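Local coordinates for F-actin-capping protein subunit alpha (Plasmodium berghei, PDB 7A0H) that probably caps the barbed, fast-growing ends of actin filaments without needing calcium and without severing them, here as a homodimer of alpha subunits, at residues Lys10-Arg13 with His14-Asn18; Asp26-Ser29 with Asn30-Thr33; Leu217-Glu221 with Asp222-Asn226; Ser248-Leu251 with Ser252-Glu256. All coordinates share one frame; numbering follows the deposited sequence.

Contact 1: residues Lys10-Arg13 with His14-Asn18; sequences KFIR and HVLSN
In the C-terminal half of the first helix, 3-18, Phe11 and Val15 meet one turn apart. The methyl CG1 of Val15 sits over one face of the Phe11 ring, 4.0 Å from its centroid and displaced toward the rim on the CE1 and CZ side, a CH-pi contact. Phe11 carries its CG anti to the backbone N (chi1 175°), which swings the ring forward along the helix until it lies against this methyl. The other branch of Val15, CG2, is pressed against the backbone, 3.1 Å from Ile12 O. In the N-terminal part of the capping protein fold, helices 3-18 and 21-35 pack against each other in roughly opposite directions, and here Val15 and Leu16 both reach Leu27, while Phe11 packs on Asn30 of the second subunit. Ile12 and Leu16 run side by side in the same direction, with Ile12 CG2 4.0 Å from Leu16 CD1, and helix 39-55 covers them through Phe44 and Ile48. Beneath the side chains the i to i+4 bonding is regular, from Val15 N to Phe11 O at 2.9 Å and from Ser17 N to Arg13 O at 2.8 Å.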
loop_
_atom_site.group_PDB
_atom_site.type_symbol
_atom_site.label_atom_id
_atom_site.label_comp_id
_atom_site.label_asym_id
_atom_site.label_seq_id
_atom_site.Cartn_x
_atom_site.Cartn_y
_atom_site.Cartn_z
ATOM N N LYS A 10 5.705 -17.889 8.866
ATOM C CA LYS A 10 5.593 -16.516 9.325
ATOM C C LYS A 10 5.985 -15.574 8.217
ATOM O O LYS A 10 5.372 -14.520 8.047
ATOM C CB LYS A 10 6.480 -16.297 10.537
ATOM C CG LYS A 10 6.057 -17.122 11.722
ATOM C CD LYS A 10 6.949 -16.884 12.906
ATOM C CE LYS A 10 6.534 -17.757 14.069
ATOM N NZ LYS A 10 7.506 -17.671 15.205
ATOM N N PHE A 11 6.955 -15.980 7.405
ATOM C CA PHE A 11 7.406 -15.116 6.326
ATOM C C PHE A 11 6.442 -15.130 5.150
ATOM O O PHE A 11 6.129 -14.071 4.600
ATOM C CB PHE A 11 8.793 -15.567 5.866
ATOM C CG PHE A 11 9.300 -14.827 4.684
ATOM C CD1 PHE A 11 9.702 -13.521 4.800
ATOM C CD2 PHE A 11 9.389 -15.440 3.463
ATOM C CE1 PHE A 11 10.166 -12.851 3.713
ATOM C CE2 PHE A 11 9.850 -14.766 2.381
ATOM C CZ PHE A 11 10.240 -13.476 2.503
ATOM N N ILE A 12 5.933 -16.313 4.788
ATOM C CA ILE A 12 4.970 -16.420 3.691
ATOM C C ILE A 12 3.708 -15.647 4.017
ATOM O O ILE A 12 3.100 -15.006 3.154
ATOM C CB ILE A 12 4.670 -17.906 3.402
ATOM C CG1 ILE A 12 5.813 -18.536 2.610
ATOM C CG2 ILE A 12 3.347 -18.009 2.640
ATOM C CD1 ILE A 12 5.768 -20.033 2.504
ATOM N N ARG A 13 3.278 -15.725 5.270
ATOM C CA ARG A 13 2.131 -14.956 5.735
ATOM C C ARG A 13 2.416 -13.466 5.682
ATOM O O ARG A 13 1.604 -12.691 5.181
ATOM C CB ARG A 13 1.762 -15.415 7.141
ATOM C CG ARG A 13 0.589 -14.740 7.762
ATOM C CD ARG A 13 0.013 -15.600 8.838
ATOM N NE ARG A 13 -0.824 -16.631 8.240
ATOM C CZ ARG A 13 -1.230 -17.725 8.868
ATOM N NH1 ARG A 13 -0.853 -17.944 10.119
ATOM N NH2 ARG A 13 -2.003 -18.599 8.235
ATOM N N HIS A 14 3.571 -13.043 6.167
ATOM C CA HIS A 14 3.851 -11.617 6.175
ATOM C C HIS A 14 3.896 -11.043 4.771
ATOM O O HIS A 14 3.365 -9.960 4.532
ATOM C CB HIS A 14 5.164 -11.361 6.913
ATOM C CG HIS A 14 5.465 -9.911 7.113
ATOM N ND1 HIS A 14 6.652 -9.341 6.703
ATOM C CD2 HIS A 14 4.725 -8.905 7.638
ATOM C CE1 HIS A 14 6.641 -8.050 6.991
ATOM N NE2 HIS A 14 5.481 -7.760 7.557
ATOM N N VAL A 15 4.467 -11.765 3.815
ATOM C CA VAL A 15 4.567 -11.215 2.468
ATOM C C VAL A 15 3.217 -11.192 1.777
ATOM O O VAL A 15 2.901 -10.251 1.050
ATOM C CB VAL A 15 5.611 -11.967 1.623
ATOM C CG1 VAL A 15 7.001 -11.692 2.166
ATOM C CG2 VAL A 15 5.317 -13.444 1.579
ATOM N N LEU A 16 2.411 -12.223 1.964
ATOM C CA LEU A 16 1.096 -12.209 1.309
ATOM C C LEU A 16 0.138 -11.274 2.021
ATOM O O LEU A 16 -0.801 -10.767 1.406
ATOM C CB LEU A 16 0.505 -13.616 1.243
ATOM C CG LEU A 16 1.353 -14.722 0.603
ATOM C CD1 LEU A 16 0.595 -16.011 0.464
ATOM C CD2 LEU A 16 1.839 -14.328 -0.777
ATOM N N SER A 17 0.347 -11.060 3.317
ATOM C CA SER A 17 -0.431 -10.091 4.076
ATOM C C SER A 17 -0.232 -8.702 3.507
ATOM O O SER A 17 -1.184 -7.938 3.326
ATOM C CB SER A 17 -0.031 -10.138 5.545
ATOM O OG SER A 17 -0.650 -9.111 6.287
ATOM N N ASN A 18 1.015 -8.343 3.260
ATOM C CA ASN A 18 1.364 -6.964 2.966
ATOM C C ASN A 18 1.344 -6.651 1.477
ATOM O O ASN A 18 1.438 -5.476 1.101
ATOM C CB ASN A 18 2.758 -6.699 3.554
ATOM C CG ASN A 18 2.716 -6.457 5.063
ATOM O OD1 ASN A 18 3.331 -7.187 5.830
ATOM N ND2 ASN A 18 1.964 -5.454 5.490
#

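Contact 2: residues Asp26-Ser29 with Asn30-Thr33; sequences DLIS and NLKT
Ile28 and Leu31 form the buried side of this turn of helix 21-35, their CD1 methyls 4.3 Å apart, and Leu27 adds its CG at 4.4 Å from Leu31 CD1. The same three side chains also meet neighbouring helices: all three touch Leu16 of helix 3-18, Leu27 also touches Val15, and Ile28 reaches Ile45 of helix 39-55. The apolar stripe is thus one layer of the helical bundle at the N-terminal end of the chain. Leu31 CG stands anti to its carbonyl carbon (chi1 -73°), a setting that brings it back along the helix to 3.3 Å from Leu27 O. At the edge of the stripe the extended chain of Lys32 passes Ile28 at a slant, Lys32 CE 4.1 Å from Ile28 CG2, and goes on to Gln42 of helix 39-55.

The other side is polar and more exposed, and its close approaches are to backbone oxygens. Asp26 takes part through its carbonyl, which accepts Asn30 N, and Thr33 N bonds likewise to Ser29 O. Thr33 turns its hydroxyl back to the preceding turn: OG1, with chi1 at 70°, donates to Asn30 O over 2.8 Å, and the methyl CG2 rests 3.1 Å from Ser29 O. Asn30 and Thr33 both pack on Phe11 of the second subunit.

The result is a two-faced helix, with leucine and isoleucine committed to the bundle and, beside the dimer contact, a threonine hydroxyl whose proton is taken up by the carbonyl of Asn30.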
loop_
_atom_site.group_PDB
_atom_site.type_symbol
_atom_site.label_atom_id
_atom_site.label_comp_id
_atom_site.label_asym_id
_atom_site.label_seq_id
_atom_site.Cartn_x
_atom_site.Cartn_y
_atom_site.Cartn_z
ATOM N N ASP A 26 2.015 -13.163 -8.682
ATOM C CA ASP A 26 3.444 -13.206 -8.949
ATOM C C ASP A 26 4.161 -13.609 -7.677
ATOM O O ASP A 26 5.068 -14.458 -7.701
ATOM C CB ASP A 26 3.976 -11.882 -9.488
ATOM C CG ASP A 26 3.347 -11.494 -10.854
ATOM O OD1 ASP A 26 2.884 -12.393 -11.606
ATOM O OD2 ASP A 26 3.327 -10.279 -11.170
ATOM N N LEU A 27 3.731 -13.067 -6.537
ATOM C CA LEU A 27 4.433 -13.377 -5.290
ATOM C C LEU A 27 4.352 -14.873 -4.956
ATOM O O LEU A 27 5.355 -15.474 -4.530
ATOM C CB LEU A 27 3.881 -12.545 -4.141
ATOM C CG LEU A 27 4.620 -12.822 -2.821
ATOM C CD1 LEU A 27 6.122 -12.599 -2.992
ATOM C CD2 LEU A 27 4.066 -11.936 -1.706
ATOM N N ILE A 28 3.168 -15.480 -5.126
ATOM C CA ILE A 28 3.000 -16.901 -4.868
ATOM C C ILE A 28 3.942 -17.715 -5.742
ATOM O O ILE A 28 4.695 -18.577 -5.251
ATOM C CB ILE A 28 1.541 -17.334 -5.129
ATOM C CG1 ILE A 28 0.566 -16.597 -4.218
ATOM C CG2 ILE A 28 1.470 -18.876 -5.081
ATOM C CD1 ILE A 28 1.010 -16.481 -2.784
ATOM N N SER A 29 3.905 -17.466 -7.060
ATOM C CA SER A 29 4.781 -18.140 -8.012
ATOM C C SER A 29 6.234 -18.124 -7.566
ATOM O O SER A 29 6.953 -19.122 -7.729
ATOM C CB SER A 29 4.646 -17.507 -9.393
ATOM O OG SER A 29 5.663 -17.975 -10.258
ATOM N N ASN A 30 6.712 -16.994 -7.033
ATOM C CA ASN A 30 8.103 -16.937 -6.604
ATOM C C ASN A 30 8.303 -17.791 -5.360
ATOM O O ASN A 30 9.385 -18.344 -5.147
ATOM C CB ASN A 30 8.539 -15.497 -6.291
ATOM C CG ASN A 30 8.799 -14.651 -7.534
ATOM O OD1 ASN A 30 8.980 -15.167 -8.636
ATOM N ND2 ASN A 30 8.837 -13.332 -7.348
ATOM N N LEU A 31 7.269 -17.898 -4.529
ATOM C CA LEU A 31 7.356 -18.693 -3.308
ATOM C C LEU A 31 7.415 -20.185 -3.633
ATOM O O LEU A 31 8.119 -20.953 -2.961
ATOM C CB LEU A 31 6.161 -18.357 -2.402
ATOM C CG LEU A 31 6.175 -16.989 -1.698
ATOM C CD1 LEU A 31 4.876 -16.746 -0.879
ATOM C CD2 LEU A 31 7.412 -16.802 -0.812
ATOM N N LYS A 32 6.689 -20.609 -4.671
ATOM C CA LYS A 32 6.715 -22.005 -5.099
ATOM C C LYS A 32 8.090 -22.390 -5.639
ATOM O O LYS A 32 8.617 -23.457 -5.303
ATOM C CB LYS A 32 5.627 -22.238 -6.156
ATOM C CG LYS A 32 4.202 -22.313 -5.606
ATOM C CD LYS A 32 3.230 -22.769 -6.691
ATOM C CE LYS A 32 1.761 -22.848 -6.204
ATOM N NZ LYS A 32 0.878 -23.628 -7.144
ATOM N N THR A 33 8.678 -21.558 -6.499
ATOM C CA THR A 33 9.996 -21.901 -7.026
ATOM C C THR A 33 10.992 -22.146 -5.892
ATOM O O THR A 33 11.808 -23.075 -5.953
ATOM C CB THR A 33 10.522 -20.801 -7.956
ATOM O OG1 THR A 33 10.860 -19.628 -7.208
ATOM C CG2 THR A 33 9.500 -20.427 -9.023
#

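Contact 3: residues Leu217-Glu221 with Asp222-Asn226; sequences LTYFE and DANIN
Tyr219 lies across the tip of a beta hairpin, its ring reaching from strand 206-220 to the turn residue Asp222. The hairpin joins the last two strands of the five-stranded antiparallel sheet, and Phe220 to Ala223 make the type I' turn that closes it, with Glu221 and Asp222 both at positive phi. The phenol end lies close over the turn, where Tyr219 CZ is 3.4 Å from Asp222 CA. Ala223 N stands over one face of the ring, toward its rim, while Asn224 OD1 approaches the edge near CD1; the amide of Asn224 is turned 75° from the ring plane. Tyr219 and Asn224 are the non-hydrogen-bonded pair and share a face of the sheet, and a second ring, that of Phe187, meets Tyr219 from the neighbouring strand.

The opposite face carries Phe220. One face of its ring carries Glu221 CG, 3.8 Å above the plane, over the centre. Ile225 reaches up to Phe220 from the other strand: with CG1 placed between the backbone N and the carbonyl carbon (chi1 66°), its CD1 comes 3.5 Å from Phe220 CB and 4.1 Å from Leu217 CD2, the isoleucine crossing both side chains at a slant. The second subunit covers this region, with Leu276 on Leu217 and Asp275 on Phe220, and Asp222 OD2 of that subunit accepts a hydrogen bond from Asn226 N.

Phe220 and Ala223 bond in both directions. Phe220 N meets Ala223 O in the carbonyl plane at 3.0 Å, whereas Ala223 N approaches Phe220 O from 65° above that carbonyl plane.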
loop_
_atom_site.group_PDB
_atom_site.type_symbol
_atom_site.label_atom_id
_atom_site.label_comp_id
_atom_site.label_asym_id
_atom_site.label_seq_id
_atom_site.Cartn_x
_atom_site.Cartn_y
_atom_site.Cartn_z
ATOM N N LEU A 217 -9.204 0.937 -4.907
ATOM C CA LEU A 217 -8.424 1.252 -6.097
ATOM C C LEU A 217 -7.138 0.414 -5.964
ATOM O O LEU A 217 -6.483 0.399 -4.897
ATOM C CB LEU A 217 -8.109 2.739 -6.184
ATOM C CG LEU A 217 -7.375 3.273 -7.434
ATOM C CD1 LEU A 217 -8.327 3.126 -8.742
ATOM C CD2 LEU A 217 -6.890 4.680 -7.245
ATOM N N THR A 218 -6.806 -0.302 -7.040
ATOM C CA THR A 218 -5.680 -1.224 -7.065
ATOM C C THR A 218 -4.714 -0.995 -8.220
ATOM O O THR A 218 -3.638 -1.594 -8.207
ATOM C CB THR A 218 -6.152 -2.708 -7.088
ATOM O OG1 THR A 218 -6.925 -3.043 -8.265
ATOM C CG2 THR A 218 -6.909 -3.055 -5.812
ATOM N N TYR A 219 -5.042 -0.134 -9.185
ATOM C CA TYR A 219 -4.117 0.286 -10.217
ATOM C C TYR A 219 -4.105 1.804 -10.197
ATOM O O TYR A 219 -5.169 2.438 -10.261
ATOM C CB TYR A 219 -4.485 -0.242 -11.587
ATOM C CG TYR A 219 -3.256 -0.462 -12.453
ATOM C CD1 TYR A 219 -2.387 -1.513 -12.193
ATOM C CD2 TYR A 219 -2.970 0.374 -13.527
ATOM C CE1 TYR A 219 -1.257 -1.725 -12.973
ATOM C CE2 TYR A 219 -1.846 0.165 -14.321
ATOM C CZ TYR A 219 -0.990 -0.884 -14.030
ATOM O OH TYR A 219 0.129 -1.116 -14.794
ATOM N N PHE A 220 -2.901 2.382 -10.156
ATOM C CA PHE A 220 -2.758 3.829 -10.042
ATOM C C PHE A 220 -1.357 4.206 -10.506
ATOM O O PHE A 220 -0.355 3.875 -9.848
ATOM C CB PHE A 220 -3.036 4.295 -8.607
ATOM C CG PHE A 220 -2.861 5.803 -8.394
ATOM C CD1 PHE A 220 -3.712 6.704 -9.002
ATOM C CD2 PHE A 220 -1.841 6.311 -7.590
ATOM C CE1 PHE A 220 -3.552 8.085 -8.827
ATOM C CE2 PHE A 220 -1.677 7.687 -7.401
ATOM C CZ PHE A 220 -2.550 8.587 -8.021
ATOM N N GLU A 221 -1.307 4.871 -11.653
ATOM C CA GLU A 221 -0.052 5.333 -12.219
ATOM C C GLU A 221 0.892 4.146 -12.400
ATOM O O GLU A 221 2.033 4.118 -11.942
ATOM C CB GLU A 221 0.497 6.443 -11.348
ATOM C CG GLU A 221 -0.539 7.520 -11.268
ATOM C CD GLU A 221 -0.019 8.826 -10.822
ATOM O OE1 GLU A 221 1.121 8.836 -10.296
ATOM O OE2 GLU A 221 -0.740 9.845 -11.007
ATOM N N ASP A 222 0.345 3.135 -13.058
ATOM C CA ASP A 222 0.968 1.883 -13.438
ATOM C C ASP A 222 1.461 1.066 -12.267
ATOM O O ASP A 222 2.274 0.155 -12.472
ATOM C CB ASP A 222 2.113 2.144 -14.424
ATOM C CG ASP A 222 1.671 2.979 -15.627
ATOM O OD1 ASP A 222 0.622 3.658 -15.565
ATOM O OD2 ASP A 222 2.393 2.950 -16.651
ATOM N N ALA A 223 1.069 1.391 -11.044
ATOM C CA ALA A 223 1.458 0.586 -9.907
ATOM C C ALA A 223 0.270 -0.200 -9.369
ATOM O O ALA A 223 -0.878 0.276 -9.371
ATOM C CB ALA A 223 2.037 1.399 -8.751
ATOM N N ASN A 224 0.567 -1.365 -8.849
ATOM C CA ASN A 224 -0.404 -2.103 -8.065
ATOM C C ASN A 224 -0.486 -1.449 -6.697
ATOM O O ASN A 224 0.523 -1.349 -6.003
ATOM C CB ASN A 224 -0.022 -3.576 -7.923
ATOM C CG ASN A 224 -0.030 -4.305 -9.245
ATOM O OD1 ASN A 224 -1.087 -4.554 -9.812
ATOM N ND2 ASN A 224 1.135 -4.668 -9.724
ATOM N N ILE A 225 -1.648 -0.918 -6.347
ATOM C CA ILE A 225 -1.826 -0.439 -4.986
ATOM C C ILE A 225 -3.025 -1.116 -4.322
ATOM O O ILE A 225 -3.533 -2.136 -4.801
ATOM C CB ILE A 225 -1.973 1.089 -4.974
ATOM C CG1 ILE A 225 -3.273 1.527 -5.685
ATOM C CG2 ILE A 225 -0.747 1.731 -5.607
ATOM C CD1 ILE A 225 -3.645 3.023 -5.395
ATOM N N ASN A 226 -3.516 -0.524 -3.227
ATOM C CA ASN A 226 -4.558 -1.170 -2.427
ATOM C C ASN A 226 -5.202 -0.097 -1.569
ATOM O O ASN A 226 -5.146 -0.162 -0.336
ATOM C CB ASN A 226 -3.952 -2.299 -1.603
ATOM C CG ASN A 226 -4.973 -3.249 -1.010
ATOM O OD1 ASN A 226 -6.159 -3.375 -1.429
ATOM N ND2 ASN A 226 -4.490 -3.984 -0.021
#

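Contact 4: residues Ser248-Leu251 with Ser252-Glu256; sequences SSIL and SVIRE
Ser248 and Ser249 both offer their carbonyl oxygens to Ser252 N, which bonds to Ser248 O at 2.8 Å and more weakly to Ser249 O at 3.0 Å. Ser249 O also takes Val253 N, at 3.3 Å, and so receives two donors from the next turn. Further along, Ile254 N points almost straight at Ile250 O (N-H...O angle 172°), and Arg255 N closes on Leu251 O at 2.9 Å.

The hydroxyls of Ser248 and Ser249 find their partners outside the segments: Ser249 OG bonds to Asn245 O one turn back, and Ser248 OG to a glycerol probably carried over from the crystallisation liquor. Arg255, bent at its third torsion (chi3 55°), sends NH1 to the hydroxyl of Tyr131 on helix 112-131, and Tyr127 of that helix lies against its side chain.

This is part of the long helix 243-266, which follows the last strand of the antiparallel sheet and packs on that sheet beside helix 112-131. Ile250 touches Ile207, Leu209 and Leu175 of its strands, and Val253 touches Leu209 and Val237. Ile250 and Ile254 lie alongside each other in the same direction, with Ile250 CG2 3.9 Å from Ile254 CD1. Leu251 comes at that same methyl at a slant, its CD1 4.0 Å from Ile254 CD1, and carries on to Leu124 of helix 112-131.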
loop_
_atom_site.group_PDB
_atom_site.type_symbol
_atom_site.label_atom_id
_atom_site.label_comp_id
_atom_site.label_asym_id
_atom_site.label_seq_id
_atom_site.Cartn_x
_atom_site.Cartn_y
_atom_site.Cartn_z
ATOM N N SER A 248 -38.475 -5.290 -2.516
ATOM C CA SER A 248 -38.425 -3.899 -2.999
ATOM C C SER A 248 -37.977 -2.959 -1.897
ATOM O O SER A 248 -37.147 -2.089 -2.148
ATOM C CB SER A 248 -39.796 -3.504 -3.556
ATOM O OG SER A 248 -39.934 -3.952 -4.924
ATOM N N SER A 249 -38.437 -3.160 -0.645
ATOM C CA SER A 249 -38.044 -2.259 0.435
ATOM C C SER A 249 -36.554 -2.369 0.744
ATOM O O SER A 249 -35.860 -1.361 0.876
ATOM C CB SER A 249 -38.818 -2.540 1.744
ATOM O OG SER A 249 -40.213 -2.595 1.564
ATOM N N ILE A 250 -36.050 -3.600 0.866
ATOM C CA ILE A 250 -34.607 -3.805 1.035
ATOM C C ILE A 250 -33.845 -3.177 -0.118
ATOM O O ILE A 250 -32.913 -2.391 0.078
ATOM C CB ILE A 250 -34.291 -5.307 1.128
ATOM C CG1 ILE A 250 -34.806 -5.854 2.420
ATOM C CG2 ILE A 250 -32.728 -5.512 1.105
ATOM C CD1 ILE A 250 -34.782 -7.312 2.407
ATOM N N LEU A 251 -34.283 -3.472 -1.346
ATOM C CA LEU A 251 -33.592 -2.882 -2.471
ATOM C C LEU A 251 -33.673 -1.356 -2.474
ATOM O O LEU A 251 -32.709 -0.723 -2.910
ATOM C CB LEU A 251 -34.102 -3.430 -3.820
ATOM C CG LEU A 251 -33.040 -4.557 -4.273
ATOM C CD1 LEU A 251 -31.585 -4.017 -4.414
ATOM C CD2 LEU A 251 -33.107 -5.714 -3.272
ATOM N N SER A 252 -34.726 -0.726 -1.883
ATOM C CA SER A 252 -34.750 0.761 -1.914
ATOM C C SER A 252 -33.682 1.348 -1.001
ATOM O O SER A 252 -33.051 2.356 -1.332
ATOM C CB SER A 252 -36.148 1.342 -1.552
ATOM O OG SER A 252 -36.044 2.754 -1.306
ATOM N N VAL A 253 -33.442 0.719 0.140
ATOM C CA VAL A 253 -32.380 1.134 1.064
ATOM C C VAL A 253 -30.977 0.941 0.465
ATOM O O VAL A 253 -30.065 1.746 0.682
ATOM C CB VAL A 253 -32.493 0.300 2.343
ATOM C CG1 VAL A 253 -31.314 0.642 3.239
ATOM C CG2 VAL A 253 -33.788 0.548 3.081
ATOM N N ILE A 254 -30.745 -0.178 -0.196
ATOM C CA ILE A 254 -29.492 -0.379 -0.911
ATOM C C ILE A 254 -29.308 0.706 -1.960
ATOM O O ILE A 254 -28.206 1.273 -2.099
ATOM C CB ILE A 254 -29.454 -1.797 -1.534
ATOM C CG1 ILE A 254 -29.233 -2.849 -0.437
ATOM C CG2 ILE A 254 -28.357 -1.918 -2.545
ATOM C CD1 ILE A 254 -29.653 -4.219 -0.899
ATOM N N ARG A 255 -30.387 1.026 -2.713
ATOM C CA ARG A 255 -30.295 2.093 -3.721
ATOM C C ARG A 255 -29.808 3.405 -3.089
ATOM O O ARG A 255 -28.905 4.080 -3.598
ATOM C CB ARG A 255 -31.657 2.281 -4.425
ATOM C CG ARG A 255 -31.740 3.515 -5.361
ATOM C CD ARG A 255 -33.054 3.562 -6.189
ATOM N NE ARG A 255 -34.235 3.491 -5.310
ATOM C CZ ARG A 255 -35.423 3.084 -5.702
ATOM N NH1 ARG A 255 -35.616 2.745 -7.000
ATOM N NH2 ARG A 255 -36.392 3.026 -4.805
ATOM N N GLU A 256 -30.330 3.721 -1.915
ATOM C CA GLU A 256 -29.987 4.977 -1.257
ATOM C C GLU A 256 -28.599 4.933 -0.647
ATOM O O GLU A 256 -27.861 5.936 -0.662
ATOM C CB GLU A 256 -31.021 5.222 -0.154
ATOM C CG GLU A 256 -31.000 6.592 0.443
ATOM C CD GLU A 256 -31.591 6.643 1.863
ATOM O OE1 GLU A 256 -31.939 5.565 2.424
ATOM O OE2 GLU A 256 -31.641 7.772 2.429
#

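From the N terminus, the four contacts follow in series, none nesting in or crossing another, and each joins two segments that follow one another without a gap. Contacts 1 and 2 lie within successive helices, 3-18 and 21-35, which touch through Leu16 CD2 and Ile28 CD1; both also meet the second subunit. Contact 3 is the one that closes a loop, the tight turn between strands 206-220 and 223-238. Its centre lies about 20 Å from those of contacts 1 and 2, and it too meets the second subunit. The chain then runs back along strand 223-238 into helix 243-266, where contact 4 lies on the sheet, about 32 Å from contact 3 between centres and across the chain's centre from contacts 1 and 2.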